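Side-chain contacts in protein F9 (Vaccinia virus, PDB 6CJ6), which forms part of the poxvirus entry-fusion complex, which mediates entry of the virion core into the host cytoplasm through membrane lipid mixing and pore formation: residues L19-Q24 with F63-E68; E68-V73 with A84-I89; T4-F7 with Y11-F14. All blocks are in the same frame, centred on the assembly; numbering follows the deposited sequence.

Contact 1 (L19-Q24 with F63-E68); sequences LQKLAQ and FTLMVE. With PDO (1,3-propandiol), chain X.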
loop_
_atom_site.group_PDB
_atom_site.type_symbol
_atom_site.label_atom_id
_atom_site.label_comp_id
_atom_site.label_asym_id
_atom_site.label_seq_id
_atom_site.Cartn_x
_atom_site.Cartn_y
_atom_site.Cartn_z
ATOM N N LEU A 19 8.393 -3.272 -1.806
ATOM C CA LEU A 19 9.504 -3.193 -0.861
ATOM C C LEU A 19 10.850 -3.356 -1.561
ATOM O O LEU A 19 11.822 -2.682 -1.201
ATOM C CB LEU A 19 9.333 -4.219 0.260
ATOM C CG LEU A 19 8.202 -3.935 1.251
ATOM C CD1 LEU A 19 8.034 -5.084 2.236
ATOM C CD2 LEU A 19 8.442 -2.625 1.983
ATOM N N GLN A 20 10.928 -4.247 -2.554
ATOM C CA GLN A 20 12.159 -4.391 -3.330
ATOM C C GLN A 20 12.574 -3.064 -3.950
ATOM O O GLN A 20 13.744 -2.667 -3.884
ATOM C CB GLN A 20 11.968 -5.434 -4.431
ATOM C CG GLN A 20 12.124 -6.878 -3.999
ATOM C CD GLN A 20 12.178 -7.819 -5.190
ATOM O OE1 GLN A 20 12.379 -7.388 -6.323
ATOM N NE2 GLN A 20 11.990 -9.110 -4.939
ATOM N N LYS A 21 11.619 -2.363 -4.564
ATOM C CA LYS A 21 11.930 -1.102 -5.225
ATOM C C LYS A 21 12.330 -0.031 -4.217
ATOM O O LYS A 21 13.214 0.789 -4.492
ATOM C CB LYS A 21 10.727 -0.653 -6.051
ATOM C CG LYS A 21 10.297 -1.651 -7.119
ATOM C CD LYS A 21 8.796 -1.579 -7.354
ATOM C CE LYS A 21 8.439 -1.691 -8.829
ATOM N NZ LYS A 21 8.781 -3.016 -9.411
ATOM N N LEU A 22 11.696 -0.025 -3.041
ATOM C CA LEU A 22 12.036 0.965 -2.022
ATOM C C LEU A 22 13.477 0.808 -1.554
ATOM O O LEU A 22 14.171 1.803 -1.314
ATOM C CB LEU A 22 11.079 0.853 -0.835
ATOM C CG LEU A 22 9.626 1.277 -1.044
ATOM C CD1 LEU A 22 8.838 1.128 0.248
ATOM C CD2 LEU A 22 9.550 2.702 -1.559
ATOM N N ALA A 23 13.942 -0.437 -1.411
ATOM C CA ALA A 23 15.305 -0.670 -0.944
ATOM C C ALA A 23 16.340 -0.197 -1.957
ATOM O O ALA A 23 17.397 0.316 -1.568
ATOM C CB ALA A 23 15.510 -2.152 -0.632
ATOM N N GLN A 24 16.059 -0.358 -3.252
ATOM C CA GLN A 24 16.999 0.097 -4.272
ATOM C C GLN A 24 17.045 1.618 -4.353
ATOM O O GLN A 24 18.130 2.207 -4.430
ATOM C CB GLN A 24 16.629 -0.495 -5.632
ATOM C CG GLN A 24 16.458 -1.993 -5.612
ATOM C CD GLN A 24 16.007 -2.542 -6.947
ATOM O OE1 GLN A 24 16.021 -1.842 -7.961
ATOM N NE2 GLN A 24 15.599 -3.804 -6.955
ATOM N N PHE A 63 4.931 7.154 -5.268
ATOM C CA PHE A 63 3.799 6.806 -6.120
ATOM C C PHE A 63 4.235 6.151 -7.426
ATOM O O PHE A 63 3.503 5.322 -7.974
ATOM C CB PHE A 63 2.945 8.044 -6.390
ATOM C CG PHE A 63 1.894 8.292 -5.347
ATOM C CD1 PHE A 63 0.722 7.552 -5.341
ATOM C CD2 PHE A 63 2.073 9.267 -4.380
ATOM C CE1 PHE A 63 -0.250 7.779 -4.388
ATOM C CE2 PHE A 63 1.105 9.496 -3.422
ATOM C CZ PHE A 63 -0.060 8.747 -3.427
ATOM N N THR A 64 5.416 6.501 -7.940
ATOM C CA THR A 64 5.881 5.892 -9.184
ATOM C C THR A 64 6.131 4.398 -9.010
ATOM O O THR A 64 5.581 3.578 -9.756
ATOM C CB THR A 64 7.129 6.612 -9.699
ATOM O OG1 THR A 64 6.793 7.962 -10.039
ATOM C CG2 THR A 64 7.669 5.916 -10.934
ATOM N N LEU A 65 6.954 4.021 -8.027
ATOM C CA LEU A 65 7.157 2.605 -7.736
ATOM C C LEU A 65 5.890 1.967 -7.180
ATOM O O LEU A 65 5.653 0.770 -7.384
ATOM C CB LEU A 65 8.305 2.435 -6.742
ATOM C CG LEU A 65 9.666 3.009 -7.137
ATOM C CD1 LEU A 65 10.627 2.956 -5.960
ATOM C CD2 LEU A 65 10.237 2.260 -8.325
ATOM N N MET A 66 5.080 2.751 -6.467
ATOM C CA MET A 66 3.778 2.282 -6.006
ATOM C C MET A 66 2.895 1.889 -7.182
ATOM O O MET A 66 2.172 0.890 -7.119
ATOM C CB MET A 66 3.123 3.404 -5.203
ATOM C CG MET A 66 1.866 3.066 -4.460
ATOM S SD MET A 66 1.807 4.063 -2.957
ATOM C CE MET A 66 2.467 2.872 -1.810
ATOM N N VAL A 67 2.948 2.658 -8.270
ATOM C CA VAL A 67 2.111 2.356 -9.428
ATOM C C VAL A 67 2.706 1.225 -10.260
ATOM O O VAL A 67 1.974 0.367 -10.769
ATOM C CB VAL A 67 1.844 3.631 -10.249
ATOM C CG1 VAL A 67 1.317 3.284 -11.630
ATOM C CG2 VAL A 67 0.848 4.514 -9.520
ATOM N N GLU A 68 4.036 1.199 -10.412
ATOM C CA GLU A 68 4.681 0.086 -11.102
ATOM C C GLU A 68 4.266 -1.242 -10.485
ATOM O O GLU A 68 3.881 -2.179 -11.193
ATOM C CB GLU A 68 6.204 0.221 -11.042
ATOM C CG GLU A 68 6.795 1.438 -11.731
ATOM C CD GLU A 68 8.316 1.387 -11.783
ATOM O OE1 GLU A 68 8.865 0.333 -12.168
ATOM O OE2 GLU A 68 8.963 2.395 -11.430
HETATM C C1 PDO X . 8.478 -8.541 -7.839
HETATM O O1 PDO X . 7.785 -8.662 -6.591
HETATM C C2 PDO X . 8.504 -7.079 -8.266
HETATM C C3 PDO X . 9.746 -6.376 -7.732
HETATM O O3 PDO X . 9.659 -4.975 -8.013
#
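K21 NZ donates a short hydrogen bond of 2.6 Å to O3 of the bound 1,3-propandiol, at the end of a lysine chain that reaches across from helix 10-24 to helix 59-74 and lies against L65 and E68. Two helices of the bundle characteristic of the L1R/F9L family meet here. They run roughly antiparallel: the short axes make an angle of 148° and approach to 9.7 Å.

The apolar part of the contact is a lysine-leucine pair, in which each CB faces the other helix. The two methyls of L65 sit almost equally close to one carbon, with CD1 3.6 Å and CD2 3.7 Å from K21 CB. L65 CD1 also reaches the K21 backbone, 3.7 Å from its O, while L22 adds a little, chiefly through its backbone N near the same methyl. Y18 and H25 also touch L65 and help to cover it.

Beyond CB the lysine does not run straight. Its chain is bent at chi2 (149°), chi3 (140°) and chi4, which carries CD and CE past L65 and brings CE to 3.7 Å from E68 CB. The E68 carboxylate stays a neighbour: K21 NZ and E68 OE1 are 4.3 Å apart, too far for a salt bridge, so any attraction is probably modest. E72 OE1 makes a long, weak ion pair with the same ammonium. The propandiol is also hydrogen-bonded to S17 O. Q20, next to K21 in the sequence, brings its OE1 to 3.2 Å from C3 of the propandiol.

Contact 2 (E68-V73 with A84-I89); sequences ESFIEV and AIAEEI. Unlike the reference sequence in segment 84-89: A84 (reference Arg). With PDO (1,3-propandiol), chain X; PDO (1,3-propandiol), chain Z.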
loop_
_atom_site.group_PDB
_atom_site.type_symbol
_atom_site.label_atom_id
_atom_site.label_comp_id
_atom_site.label_asym_id
_atom_site.label_seq_id
_atom_site.Cartn_x
_atom_site.Cartn_y
_atom_site.Cartn_z
ATOM N N GLU A 68 4.036 1.199 -10.412
ATOM C CA GLU A 68 4.681 0.086 -11.102
ATOM C C GLU A 68 4.266 -1.242 -10.485
ATOM O O GLU A 68 3.881 -2.179 -11.193
ATOM C CB GLU A 68 6.204 0.221 -11.042
ATOM C CG GLU A 68 6.795 1.438 -11.731
ATOM C CD GLU A 68 8.316 1.387 -11.783
ATOM O OE1 GLU A 68 8.865 0.333 -12.168
ATOM O OE2 GLU A 68 8.963 2.395 -11.430
ATOM N N SER A 69 4.332 -1.331 -9.153
ATOM C CA SER A 69 3.985 -2.573 -8.473
ATOM C C SER A 69 2.514 -2.917 -8.671
ATOM O O SER A 69 2.165 -4.087 -8.870
ATOM C CB SER A 69 4.321 -2.464 -6.983
ATOM O OG SER A 69 5.682 -2.115 -6.781
ATOM N N PHE A 70 1.636 -1.912 -8.623
ATOM C CA PHE A 70 0.210 -2.161 -8.807
ATOM C C PHE A 70 -0.071 -2.753 -10.179
ATOM O O PHE A 70 -0.774 -3.761 -10.302
ATOM C CB PHE A 70 -0.580 -0.867 -8.608
ATOM C CG PHE A 70 -2.056 -1.012 -8.862
ATOM C CD1 PHE A 70 -2.888 -1.561 -7.899
ATOM C CD2 PHE A 70 -2.612 -0.597 -10.062
ATOM C CE1 PHE A 70 -4.246 -1.696 -8.130
ATOM C CE2 PHE A 70 -3.970 -0.728 -10.299
ATOM C CZ PHE A 70 -4.789 -1.278 -9.334
ATOM N N ILE A 71 0.465 -2.129 -11.230
ATOM C CA ILE A 71 0.286 -2.657 -12.579
ATOM C C ILE A 71 0.894 -4.048 -12.691
ATOM O O ILE A 71 0.282 -4.969 -13.246
ATOM C CB ILE A 71 0.879 -1.682 -13.612
ATOM C CG1 ILE A 71 0.055 -0.394 -13.659
ATOM C CG2 ILE A 71 0.961 -2.341 -14.981
ATOM C CD1 ILE A 71 0.794 0.775 -14.266
ATOM N N GLU A 72 2.102 -4.223 -12.149
ATOM C CA GLU A 72 2.769 -5.519 -12.217
ATOM C C GLU A 72 1.942 -6.611 -11.552
ATOM O O GLU A 72 1.844 -7.729 -12.070
ATOM C CB GLU A 72 4.139 -5.424 -11.553
ATOM C CG GLU A 72 4.818 -6.761 -11.398
ATOM C CD GLU A 72 5.848 -6.762 -10.294
ATOM O OE1 GLU A 72 6.343 -5.670 -9.940
ATOM O OE2 GLU A 72 6.150 -7.858 -9.773
ATOM N N VAL A 73 1.334 -6.305 -10.405
ATOM C CA VAL A 73 0.616 -7.325 -9.650
ATOM C C VAL A 73 -0.789 -7.536 -10.200
ATOM O O VAL A 73 -1.281 -8.668 -10.254
ATOM C CB VAL A 73 0.620 -6.977 -8.150
ATOM C CG1 VAL A 73 -0.547 -7.644 -7.435
ATOM C CG2 VAL A 73 1.942 -7.393 -7.527
ATOM N N ALA A 84 -11.588 -2.863 -13.408
ATOM C CA ALA A 84 -12.557 -2.486 -12.386
ATOM C C ALA A 84 -11.862 -1.970 -11.133
ATOM O O ALA A 84 -12.180 -0.885 -10.632
ATOM C CB ALA A 84 -13.458 -3.674 -12.054
ATOM N N ILE A 85 -10.901 -2.736 -10.612
ATOM C CA ILE A 85 -10.215 -2.328 -9.389
ATOM C C ILE A 85 -9.331 -1.113 -9.644
ATOM O O ILE A 85 -9.211 -0.226 -8.790
ATOM C CB ILE A 85 -9.436 -3.507 -8.780
ATOM C CG1 ILE A 85 -8.655 -3.048 -7.554
ATOM C CG2 ILE A 85 -8.490 -4.115 -9.796
ATOM C CD1 ILE A 85 -7.913 -4.160 -6.885
ATOM N N ALA A 86 -8.705 -1.045 -10.820
ATOM C CA ALA A 86 -7.879 0.109 -11.149
ATOM C C ALA A 86 -8.702 1.391 -11.132
ATOM O O ALA A 86 -8.208 2.454 -10.738
ATOM C CB ALA A 86 -7.210 -0.089 -12.507
ATOM N N GLU A 87 -9.968 1.309 -11.547
ATOM C CA GLU A 87 -10.820 2.493 -11.553
ATOM C C GLU A 87 -11.274 2.869 -10.149
ATOM O O GLU A 87 -11.525 4.048 -9.873
ATOM C CB GLU A 87 -12.011 2.281 -12.486
ATOM C CG GLU A 87 -12.960 3.466 -12.567
ATOM C CD GLU A 87 -13.525 3.669 -13.959
ATOM O OE1 GLU A 87 -12.972 3.088 -14.918
ATOM O OE2 GLU A 87 -14.519 4.412 -14.094
ATOM N N GLU A 88 -11.373 1.894 -9.245
ATOM C CA GLU A 88 -11.743 2.211 -7.870
ATOM C C GLU A 88 -10.587 2.870 -7.126
ATOM O O GLU A 88 -10.801 3.778 -6.313
ATOM C CB GLU A 88 -12.220 0.953 -7.145
ATOM N N ILE A 89 -9.356 2.436 -7.397
ATOM C CA ILE A 89 -8.199 3.027 -6.736
ATOM C C ILE A 89 -7.846 4.376 -7.353
ATOM O O ILE A 89 -7.442 5.308 -6.648
ATOM C CB ILE A 89 -7.014 2.043 -6.729
ATOM C CG1 ILE A 89 -7.278 0.909 -5.735
ATOM C CG2 ILE A 89 -5.709 2.756 -6.391
ATOM C CD1 ILE A 89 -6.073 0.037 -5.453
HETATM C C1 PDO X . 8.478 -8.541 -7.839
HETATM O O1 PDO X . 7.785 -8.662 -6.591
HETATM C C2 PDO X . 8.504 -7.079 -8.266
HETATM C C3 PDO X . 9.746 -6.376 -7.732
HETATM O O3 PDO X . 9.659 -4.975 -8.013
HETATM C C1 PDO Z . -12.646 -0.946 -3.792
HETATM O O1 PDO Z . -11.743 -1.275 -4.853
HETATM C C2 PDO Z . -12.592 0.553 -3.524
HETATM C C3 PDO Z . -13.950 1.077 -3.074
HETATM O O3 PDO Z . -14.096 2.441 -3.483
#
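F70 carries this contact: its ring projects from helix 59-74 and ends against A86 and I89 of helix 79-89. CG stands opposite the backbone N (chi1 176°), which sends the ring outward from its helix and lets it span the 8.7 Å between the CA atoms of F70 and A86.

The tight part is small and wholly apolar. A86 meets the ring at its edge and in its plane, with F70 CE2 4.0 Å from A86 CB and F70 CZ 3.8 Å from A86 CA. The small alanine lets the ring come right up to the helix backbone. On the other side of the ring tip, F70 CE1 lies 3.7 Å from I89 CD1. This methyl approaches obliquely, and the two side chains come toward each other from opposite directions. I91 also touches F70, and L93 touches A86, while I89 also touches I154 and S157 of helix 145-158.

The outer side of helix 79-89 is much looser. A84, which differs from the reference arginine, and E87 are exposed there. E88 is modelled only as far as CB, and that atom lies 3.2 Å from O1 of a second propandiol, which is hydrogen-bonded to S157 OG. On helix 59-74, E72, which takes no part in the contact, hydrogen-bonds through OE1 to S17 OG.

One aromatic side chain thus joins two consecutive helices, linked by a short loop, with helix 145-158 touching I85 and I89, as part of the helical bundle of the L1R/F9L fold.

Contact 3 (T4-F7 with Y11-F14); sequences TKEF and YNLF. With EDO (1,2-ethanediol), chain M.
E6 and N12 face each other because E6 is stretched out, with chi1 at -176° and an extended chain beyond, while N12 swings its amide back toward the strand with chi1 at -66°. The two side chains come from opposite directions and bring E6 OE2 to 3.0 Å from N12 ND2. That is close, but the angle is too poor for a hydrogen bond, and the carboxylate and amide planes are turned 50° apart. The pair is better read as a polar approach than as a bond.

The amide has firmer partners. N12 ND2 is hydrogen-bonded to L136 O on strand 133-141, and N12 OD1 takes the backbone N-H of T9. A water sits between the segments, 2.6 Å from F7 O and 3.2 Å from N12 OD1, but it cannot serve every acceptor near it, so this bridge is not certain. The F7 ring is stacked with Y162.

N12 thus ties strand 133-141 to the start of helix 10-24, while its link to strand 5-6 is by proximity and the doubtful water. Its bond to T9 N, just before the helix, resembles half of a capping box at a helix N-terminus.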
loop_
_atom_site.group_PDB
_atom_site.type_symbol
_atom_site.label_atom_id
_atom_site.label_comp_id
_atom_site.label_asym_id
_atom_site.label_seq_id
_atom_site.Cartn_x
_atom_site.Cartn_y
_atom_site.Cartn_z
ATOM N N THR A 4 0.398 -20.504 12.857
ATOM C CA THR A 4 -0.660 -20.188 11.907
ATOM C C THR A 4 -0.080 -19.991 10.511
ATOM O O THR A 4 0.992 -19.401 10.343
ATOM C CB THR A 4 -1.408 -18.926 12.345
ATOM O OG1 THR A 4 -0.491 -17.829 12.440
ATOM C CG2 THR A 4 -2.075 -19.141 13.696
ATOM N N LYS A 5 -0.791 -20.494 9.506
ATOM C CA LYS A 5 -0.365 -20.370 8.120
ATOM C C LYS A 5 -0.881 -19.068 7.518
ATOM O O LYS A 5 -1.961 -18.585 7.862
ATOM C CB LYS A 5 -0.866 -21.556 7.295
ATOM N N GLU A 6 -0.097 -18.503 6.606
ATOM C CA GLU A 6 -0.431 -17.197 6.055
ATOM C C GLU A 6 -1.636 -17.292 5.126
ATOM O O GLU A 6 -1.698 -18.166 4.256
ATOM C CB GLU A 6 0.769 -16.617 5.309
ATOM C CG GLU A 6 0.542 -15.214 4.771
ATOM C CD GLU A 6 1.819 -14.577 4.267
ATOM O OE1 GLU A 6 2.907 -15.026 4.684
ATOM O OE2 GLU A 6 1.737 -13.633 3.452
ATOM N N PHE A 7 -2.594 -16.388 5.320
ATOM C CA PHE A 7 -3.761 -16.247 4.450
ATOM C C PHE A 7 -3.419 -15.139 3.456
ATOM O O PHE A 7 -3.660 -13.957 3.706
ATOM C CB PHE A 7 -4.991 -15.918 5.289
ATOM C CG PHE A 7 -6.271 -15.858 4.505
ATOM C CD1 PHE A 7 -6.890 -17.020 4.074
ATOM C CD2 PHE A 7 -6.868 -14.640 4.220
ATOM C CE1 PHE A 7 -8.074 -16.967 3.359
ATOM C CE2 PHE A 7 -8.050 -14.581 3.506
ATOM C CZ PHE A 7 -8.654 -15.745 3.073
ATOM N N TYR A 11 -2.436 -8.022 -1.922
ATOM C CA TYR A 11 -1.585 -7.002 -1.321
ATOM C C TYR A 11 -0.226 -7.566 -0.932
ATOM O O TYR A 11 0.778 -6.845 -0.976
ATOM C CB TYR A 11 -2.272 -6.344 -0.122
ATOM C CG TYR A 11 -1.397 -5.315 0.562
ATOM C CD1 TYR A 11 -1.165 -4.076 -0.021
ATOM C CD2 TYR A 11 -0.787 -5.590 1.779
ATOM C CE1 TYR A 11 -0.355 -3.138 0.592
ATOM C CE2 TYR A 11 0.017 -4.656 2.405
ATOM C CZ TYR A 11 0.228 -3.432 1.808
ATOM O OH TYR A 11 1.030 -2.501 2.426
ATOM N N ASN A 12 -0.171 -8.847 -0.553
ATOM C CA ASN A 12 1.112 -9.486 -0.277
ATOM C C ASN A 12 2.028 -9.417 -1.492
ATOM O O ASN A 12 3.206 -9.061 -1.379
ATOM C CB ASN A 12 0.891 -10.937 0.145
ATOM C CG ASN A 12 0.167 -11.053 1.467
ATOM O OD1 ASN A 12 -1.049 -11.257 1.508
ATOM N ND2 ASN A 12 0.911 -10.923 2.561
ATOM N N LEU A 13 1.501 -9.756 -2.671
ATOM C CA LEU A 13 2.309 -9.673 -3.883
ATOM C C LEU A 13 2.710 -8.234 -4.179
ATOM O O LEU A 13 3.844 -7.972 -4.599
ATOM C CB LEU A 13 1.550 -10.279 -5.063
ATOM C CG LEU A 13 1.071 -11.718 -4.869
ATOM C CD1 LEU A 13 0.460 -12.264 -6.149
ATOM C CD2 LEU A 13 2.214 -12.603 -4.391
ATOM N N PHE A 14 1.797 -7.285 -3.960
ATOM C CA PHE A 14 2.102 -5.884 -4.234
ATOM C C PHE A 14 3.203 -5.372 -3.317
ATOM O O PHE A 14 4.188 -4.782 -3.778
ATOM C CB PHE A 14 0.839 -5.030 -4.088
ATOM C CG PHE A 14 1.112 -3.552 -3.970
ATOM C CD1 PHE A 14 1.311 -2.776 -5.100
ATOM C CD2 PHE A 14 1.170 -2.942 -2.726
ATOM C CE1 PHE A 14 1.565 -1.419 -4.992
ATOM C CE2 PHE A 14 1.425 -1.589 -2.611
ATOM C CZ PHE A 14 1.623 -0.824 -3.747
HETATM C C1 EDO M . -2.844 -15.986 16.128
HETATM O O1 EDO M . -2.072 -16.810 17.009
HETATM C C2 EDO M . -1.908 -15.183 15.233
HETATM O O2 EDO M . -1.187 -16.074 14.375
HETATM O O HOH W 1 -1.603 -12.553 4.410
#

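Contacts 1 and 2 lie in series along helix 59-74 and share E68; their centres are about 14 Å apart. Where they meet, K21 CD of contact 1 comes to 3.2 Å from S69 OG of contact 2, and one propandiol touches both. Contact 3 lies farther off, with its centre about 19 Å from contact 1 and about 18 Å from contact 2, yet F14 joins it to both. F14 CE1 lies 3.2 Å from M66 O and 3.6 Å from S69 CB. Helix 10-24 carries the strand junction at its start and the lysine-leucine contact at its end, while helix 59-74 leads on to helix 79-89.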